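Local atomic coordinates of nonsense-mediated mRNA decay protein 2 (PDB entry 4LUN), a protein that takes part in nonsense-mediated decay of mRNAs with premature stop codons and binds the helicase Upf1 through its C-terminus, the piece here being its N-terminal MIF4G domain. Residues F120-V125 and L191-K196; F116-E121 and A167-L172. All blocks are in the same frame, centred on the assembly; numbering follows the deposited sequence. Where two conformers were deposited one is given.

Contact 1: residues F120-V125 and L191-K196; sequences FENPSV and LNYKFK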
loop_
_atom_site.group_PDB
_atom_site.type_symbol
_atom_site.label_atom_id
_atom_site.label_comp_id
_atom_site.label_asym_id
_atom_site.label_seq_id
_atom_site.Cartn_x
_atom_site.Cartn_y
_atom_site.Cartn_z
ATOM N N PHE A 120 -7.194 4.505 -0.630
ATOM C CA PHE A 120 -6.126 5.091 -1.408
ATOM C C PHE A 120 -6.482 6.444 -2.015
ATOM O O PHE A 120 -5.642 7.084 -2.633
ATOM C CB PHE A 120 -5.690 4.101 -2.507
ATOM C CG PHE A 120 -5.188 2.802 -1.955
ATOM C CD1 PHE A 120 -4.180 2.800 -0.998
ATOM C CD2 PHE A 120 -5.733 1.602 -2.357
ATOM C CE1 PHE A 120 -3.715 1.617 -0.455
ATOM C CE2 PHE A 120 -5.286 0.400 -1.818
ATOM C CZ PHE A 120 -4.268 0.411 -0.863
ATOM N N GLU A 121 -7.723 6.887 -1.837
ATOM C CA GLU A 121 -8.084 8.220 -2.316
ATOM C C GLU A 121 -7.337 9.246 -1.460
ATOM O O GLU A 121 -7.383 9.184 -0.227
ATOM C CB GLU A 121 -9.603 8.416 -2.212
ATOM C CG GLU A 121 -10.110 9.786 -2.706
ATOM C CD GLU A 121 -10.245 9.883 -4.222
ATOM O OE1 GLU A 121 -10.758 8.926 -4.838
ATOM O OE2 GLU A 121 -9.856 10.923 -4.802
ATOM N N ASN A 122 -6.638 10.172 -2.108
ATOM C CA ASN A 122 -5.900 11.197 -1.372
ATOM C C ASN A 122 -6.862 12.115 -0.641
ATOM O O ASN A 122 -7.988 12.342 -1.099
ATOM C CB ASN A 122 -5.038 12.040 -2.312
ATOM C CG ASN A 122 -3.818 11.303 -2.836
ATOM O OD1 ASN A 122 -3.394 10.283 -2.278
ATOM N ND2 ASN A 122 -3.267 11.804 -3.932
ATOM N N PRO A 123 -6.417 12.669 0.493
ATOM C CA PRO A 123 -7.225 13.710 1.129
ATOM C C PRO A 123 -7.415 14.850 0.139
ATOM O O PRO A 123 -6.564 15.061 -0.718
ATOM C CB PRO A 123 -6.354 14.169 2.305
ATOM C CG PRO A 123 -5.446 13.011 2.589
ATOM C CD PRO A 123 -5.181 12.372 1.238
ATOM N N SER A 124 -8.532 15.562 0.259
ATOM C CA SER A 124 -8.821 16.694 -0.605
ATOM C C SER A 124 -8.655 17.994 0.171
ATOM O O SER A 124 -9.209 19.027 -0.204
ATOM C CB SER A 124 -10.254 16.589 -1.150
ATOM O OG SER A 124 -11.152 16.159 -0.133
ATOM N N VAL A 125 -7.892 17.927 1.260
ATOM C CA VAL A 125 -7.532 19.104 2.044
ATOM C C VAL A 125 -6.027 19.110 2.236
ATOM O O VAL A 125 -5.358 18.118 1.948
ATOM C CB VAL A 125 -8.192 19.080 3.431
ATOM C CG1 VAL A 125 -9.707 19.274 3.316
ATOM C CG2 VAL A 125 -7.873 17.760 4.137
ATOM N N LEU A 191 1.442 8.443 -4.158
ATOM C CA LEU A 191 2.762 9.047 -4.139
ATOM C C LEU A 191 2.697 10.550 -4.373
ATOM O O LEU A 191 3.682 11.257 -4.147
ATOM C CB LEU A 191 3.664 8.406 -5.187
ATOM C CG LEU A 191 4.032 6.958 -4.885
ATOM C CD1 LEU A 191 4.902 6.410 -6.011
ATOM C CD2 LEU A 191 4.768 6.865 -3.567
ATOM N N ASN A 192 1.531 11.025 -4.807
ATOM C CA ASN A 192 1.403 12.411 -5.254
ATOM C C ASN A 192 0.500 13.283 -4.380
ATOM O O ASN A 192 -0.127 14.231 -4.855
ATOM C CB ASN A 192 0.959 12.456 -6.719
ATOM C CG ASN A 192 2.086 12.086 -7.678
ATOM O OD1 ASN A 192 2.998 12.882 -7.913
ATOM N ND2 ASN A 192 2.036 10.876 -8.224
ATOM N N TYR A 193 0.437 12.968 -3.095
ATOM C CA TYR A 193 -0.227 13.869 -2.161
ATOM C C TYR A 193 0.839 14.656 -1.408
ATOM O O TYR A 193 1.613 14.080 -0.641
ATOM C CB TYR A 193 -1.101 13.104 -1.175
ATOM C CG TYR A 193 -1.749 14.000 -0.137
ATOM C CD1 TYR A 193 -2.755 14.899 -0.490
ATOM C CD2 TYR A 193 -1.360 13.944 1.192
ATOM C CE1 TYR A 193 -3.349 15.725 0.465
ATOM C CE2 TYR A 193 -1.941 14.764 2.148
ATOM C CZ TYR A 193 -2.937 15.651 1.780
ATOM O OH TYR A 193 -3.517 16.462 2.754
ATOM N N LYS A 194 0.892 15.966 -1.653
ATOM C CA LYS A 194 1.865 16.847 -0.996
ATOM C C LYS A 194 3.294 16.328 -1.155
ATOM O O LYS A 194 4.053 16.297 -0.191
ATOM C CB LYS A 194 1.528 17.036 0.487
ATOM C CG LYS A 194 0.159 17.655 0.739
ATOM C CD LYS A 194 0.137 19.114 0.319
ATOM C CE LYS A 194 1.261 19.884 0.974
ATOM N NZ LYS A 194 1.025 21.355 0.920
ATOM N N PHE A 195 3.632 15.898 -2.372
ATOM C CA PHE A 195 4.930 15.286 -2.641
ATOM C C PHE A 195 6.087 16.114 -2.132
ATOM O O PHE A 195 7.069 15.566 -1.633
ATOM C CB PHE A 195 5.121 15.040 -4.135
ATOM C CG PHE A 195 6.554 14.790 -4.525
ATOM C CD1 PHE A 195 7.112 13.528 -4.378
ATOM C CD2 PHE A 195 7.331 15.804 -5.073
ATOM C CE1 PHE A 195 8.433 13.292 -4.729
ATOM C CE2 PHE A 195 8.666 15.574 -5.437
ATOM C CZ PHE A 195 9.212 14.318 -5.264
ATOM N N LYS A 196 5.976 17.433 -2.248
ATOM C CA LYS A 196 7.111 18.292 -1.917
ATOM C C LYS A 196 7.524 18.255 -0.445
ATOM O O LYS A 196 8.654 18.651 -0.119
ATOM C CB LYS A 196 6.900 19.727 -2.435
ATOM C CG LYS A 196 6.995 19.815 -3.957
ATOM C CD LYS A 196 7.219 21.242 -4.443
ATOM C CE LYS A 196 6.073 22.164 -4.059
ATOM N NZ LYS A 196 6.323 23.558 -4.552
#

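Contact 2: residues F116-E121 and A167-L172; sequences FLQAFE and AIPNFL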
loop_
_atom_site.group_PDB
_atom_site.type_symbol
_atom_site.label_atom_id
_atom_site.label_comp_id
_atom_site.label_asym_id
_atom_site.label_seq_id
_atom_site.Cartn_x
_atom_site.Cartn_y
_atom_site.Cartn_z
ATOM N N PHE A 116 -12.479 -1.280 -0.349
ATOM C CA PHE A 116 -11.098 -1.232 0.124
ATOM C C PHE A 116 -10.272 -0.163 -0.610
ATOM O O PHE A 116 -9.433 0.500 -0.005
ATOM C CB PHE A 116 -10.423 -2.607 0.019
ATOM C CG PHE A 116 -9.083 -2.674 0.708
ATOM C CD1 PHE A 116 -8.989 -3.009 2.050
ATOM C CD2 PHE A 116 -7.923 -2.365 0.019
ATOM C CE1 PHE A 116 -7.747 -3.047 2.694
ATOM C CE2 PHE A 116 -6.688 -2.412 0.646
ATOM C CZ PHE A 116 -6.597 -2.748 1.984
ATOM N N LEU A 117 -10.528 0.024 -1.902
ATOM C CA LEU A 117 -9.769 0.978 -2.712
ATOM C C LEU A 117 -9.972 2.425 -2.268
ATOM O O LEU A 117 -9.168 3.308 -2.604
ATOM C CB LEU A 117 -10.126 0.819 -4.196
ATOM C CG LEU A 117 -9.574 -0.433 -4.883
ATOM C CD1 LEU A 117 -10.251 -0.652 -6.248
ATOM C CD2 LEU A 117 -8.053 -0.290 -5.055
ATOM N N GLN A 118 -11.054 2.671 -1.526
ATOM C CA GLN A 118 -11.313 4.015 -1.010
ATOM C C GLN A 118 -10.184 4.448 -0.078
ATOM O O GLN A 118 -9.947 5.643 0.110
ATOM C CB GLN A 118 -12.661 4.060 -0.286
ATOM C CG GLN A 118 -13.065 5.432 0.237
ATOM C CD GLN A 118 -13.167 6.485 -0.855
ATOM O OE1 GLN A 118 -13.651 6.215 -1.952
ATOM N NE2 GLN A 118 -12.709 7.698 -0.552
ATOM N N ALA A 119 -9.450 3.476 0.465
ATOM C CA ALA A 119 -8.338 3.769 1.378
ATOM C C ALA A 119 -7.193 4.523 0.703
ATOM O O ALA A 119 -6.322 5.114 1.366
ATOM C CB ALA A 119 -7.820 2.483 1.993
ATOM N N PHE A 120 -7.194 4.505 -0.630
ATOM C CA PHE A 120 -6.126 5.091 -1.408
ATOM C C PHE A 120 -6.482 6.444 -2.015
ATOM O O PHE A 120 -5.642 7.084 -2.633
ATOM C CB PHE A 120 -5.690 4.101 -2.507
ATOM C CG PHE A 120 -5.188 2.802 -1.955
ATOM C CD1 PHE A 120 -4.180 2.800 -0.998
ATOM C CD2 PHE A 120 -5.733 1.602 -2.357
ATOM C CE1 PHE A 120 -3.715 1.617 -0.455
ATOM C CE2 PHE A 120 -5.286 0.400 -1.818
ATOM C CZ PHE A 120 -4.268 0.411 -0.863
ATOM N N GLU A 121 -7.723 6.887 -1.837
ATOM C CA GLU A 121 -8.084 8.220 -2.316
ATOM C C GLU A 121 -7.337 9.246 -1.460
ATOM O O GLU A 121 -7.383 9.184 -0.227
ATOM C CB GLU A 121 -9.603 8.416 -2.212
ATOM C CG GLU A 121 -10.110 9.786 -2.706
ATOM C CD GLU A 121 -10.245 9.883 -4.222
ATOM O OE1 GLU A 121 -10.758 8.926 -4.838
ATOM O OE2 GLU A 121 -9.856 10.923 -4.802
ATOM N N ALA A 167 -19.470 0.620 -6.156
ATOM C CA ALA A 167 -18.805 1.905 -6.302
ATOM C C ALA A 167 -17.294 1.785 -6.182
ATOM O O ALA A 167 -16.776 0.976 -5.413
ATOM C CB ALA A 167 -19.338 2.902 -5.274
ATOM N N ILE A 168 -16.600 2.609 -6.953
ATOM C CA ILE A 168 -15.150 2.694 -6.881
ATOM C C ILE A 168 -14.770 4.143 -6.579
ATOM O O ILE A 168 -15.560 5.053 -6.837
ATOM C CB ILE A 168 -14.497 2.208 -8.188
ATOM C CG1 ILE A 168 -14.980 3.037 -9.373
ATOM C CG2 ILE A 168 -14.821 0.749 -8.432
ATOM C CD1 ILE A 168 -13.950 3.136 -10.469
ATOM N N PRO A 169 -13.577 4.363 -6.007
ATOM C CA PRO A 169 -13.190 5.722 -5.602
ATOM C C PRO A 169 -13.104 6.673 -6.784
ATOM O O PRO A 169 -12.849 6.245 -7.912
ATOM C CB PRO A 169 -11.783 5.538 -5.014
ATOM C CG PRO A 169 -11.661 4.086 -4.730
ATOM C CD PRO A 169 -12.539 3.366 -5.683
ATOM N N ASN A 170 -13.275 7.963 -6.512
ATOM C CA ASN A 170 -13.211 8.980 -7.560
ATOM C C ASN A 170 -11.956 8.906 -8.422
ATOM O O ASN A 170 -12.025 9.070 -9.642
ATOM C CB ASN A 170 -13.327 10.389 -6.966
ATOM C CG ASN A 170 -14.719 10.698 -6.461
ATOM O OD1 ASN A 170 -15.494 9.799 -6.142
ATOM N ND2 ASN A 170 -15.043 11.986 -6.378
ATOM N N PHE A 171 -10.809 8.653 -7.801
ATOM C CA PHE A 171 -9.545 8.719 -8.534
ATOM C C PHE A 171 -9.370 7.589 -9.542
ATOM O O PHE A 171 -8.493 7.645 -10.388
ATOM C CB PHE A 171 -8.342 8.812 -7.578
ATOM C CG PHE A 171 -7.862 7.487 -7.033
ATOM C CD1 PHE A 171 -6.787 6.836 -7.621
ATOM C CD2 PHE A 171 -8.425 6.943 -5.889
ATOM C CE1 PHE A 171 -6.322 5.640 -7.109
ATOM C CE2 PHE A 171 -7.968 5.742 -5.377
ATOM C CZ PHE A 171 -6.916 5.091 -5.987
ATOM N N LEU A 172 -10.223 6.574 -9.444
ATOM C CA LEU A 172 -10.134 5.425 -10.345
ATOM C C LEU A 172 -11.286 5.406 -11.342
ATOM O O LEU A 172 -11.428 4.449 -12.098
ATOM C CB LEU A 172 -10.152 4.122 -9.545
ATOM C CG LEU A 172 -8.943 3.895 -8.639
ATOM C CD1 LEU A 172 -9.205 2.750 -7.693
ATOM C CD2 LEU A 172 -7.716 3.598 -9.493
HETATM O O HOH W 1 -13.751 8.625 -3.667
#

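Contact 1: residues F120-V125 and L191-K196
Two interhelical loops of the all-helical, HEAT-repeat-type MIF4G domain meet here. One joins helix 106-116 to helix 130-152, the other helix 182-190 to helix 201-210. Tyr193 carries the contact. Its CG lies anti to the backbone N (chi1 177°), which sends the ring along the loop of Pro123. At the root, CB packs on the amide of Asn122, 3.7 Å from Asn122 CG. The two side chains run antiparallel, with the amide plane turned 45° from the ring. Asn122 ND2 is hydrogen-bonded to Glu189 O at the end of helix 182-190. Farther out, the ring lies between two aliphatic groups. Pro123 CD sits 3.8 Å from the centroid of the Tyr193 ring, only 6° off the normal, a CH-pi contact over the face. Lys194 CG covers the opposite face from within the same loop, while Lys194 NZ forms a salt bridge with Asp126. Pro123 CG continues the packing toward the tip, 3.7 Å from Tyr193 CZ. Helix 130-152 adds Glu133 and Arg136 around the tyrosine. A leucine here would probably loosen the join between the loops, because both the aromatic face for Pro123 and the phenol hydroxyl would be lost. At the tip, Tyr193 OH donates a short 2.6 Å hydrogen bond to Val125 O, approaching from above the carbonyl plane rather than along a lone pair.

Contact 2: residues F116-E121 and A167-L172
In this all-helical, HEAT-repeat-type MIF4G domain, the chain leaving helix 106-116 packs against the loop that leads from helix 130-152 toward helix 182-190. Segment 167-172 ends in a 3-10 turn, residues 170-172. Apolar contacts form the inner side. Pro169 CG lies 3.6 Å from Leu117 CB and also rests on the backbone of Leu117. The side chains of Leu117 and Leu172 lie roughly perpendicular, with their CD1 atoms 3.8 Å apart. Leu159 touches both leucines, and Ile186 of helix 182-190 packs on Leu117. Phe171 holds its CG wedged between N and C of its own backbone (chi1 83°). Its CZ reaches Phe120 CB at 3.8 Å. Leu172 CG lies over one face of the Phe171 ring, offset toward its rim, while Leu117 O and Glu121 OE1 lie at its edge, in the ring plane.

Polar contacts form the outer side. A water lies 3.0 Å from Gln118 OE1, to which it can donate, and accepts from Asn170 N, so it bridges the side chain of Gln118 to that backbone N. Glu121 starts with CG anti to the backbone N and bends at chi2, which brings its carboxylate to the 3-10 turn. The carboxylate plane stands 72° from the Phe171 ring. Phe171 N donates to the syn lone pair of Glu121 OE1 at 3.0 Å, with an N-H...O angle of 152°.

Both contacts start from the chain that follows helix 106-116. Their first segments overlap at Phe120 and Glu121, which of the two partner segments touch only 167-172. Their centres lie about 13 Å apart. Contact 2 is partly buried, with four of its eight touching residues in the interior. Contact 1 is a surface contact in which Tyr193 is the one buried member. Their chemistry differs. Contact 2 joins leucine, proline and phenylalanine packing to a carboxylate and a water near the exposed Gln118 and Asn170, whereas contact 1 relies on a single aromatic ring and its hydroxyl. Helix 182-190 connects the two: 167-172 precedes it, 191-196 follows it, and Phe120 packs on its Ile186.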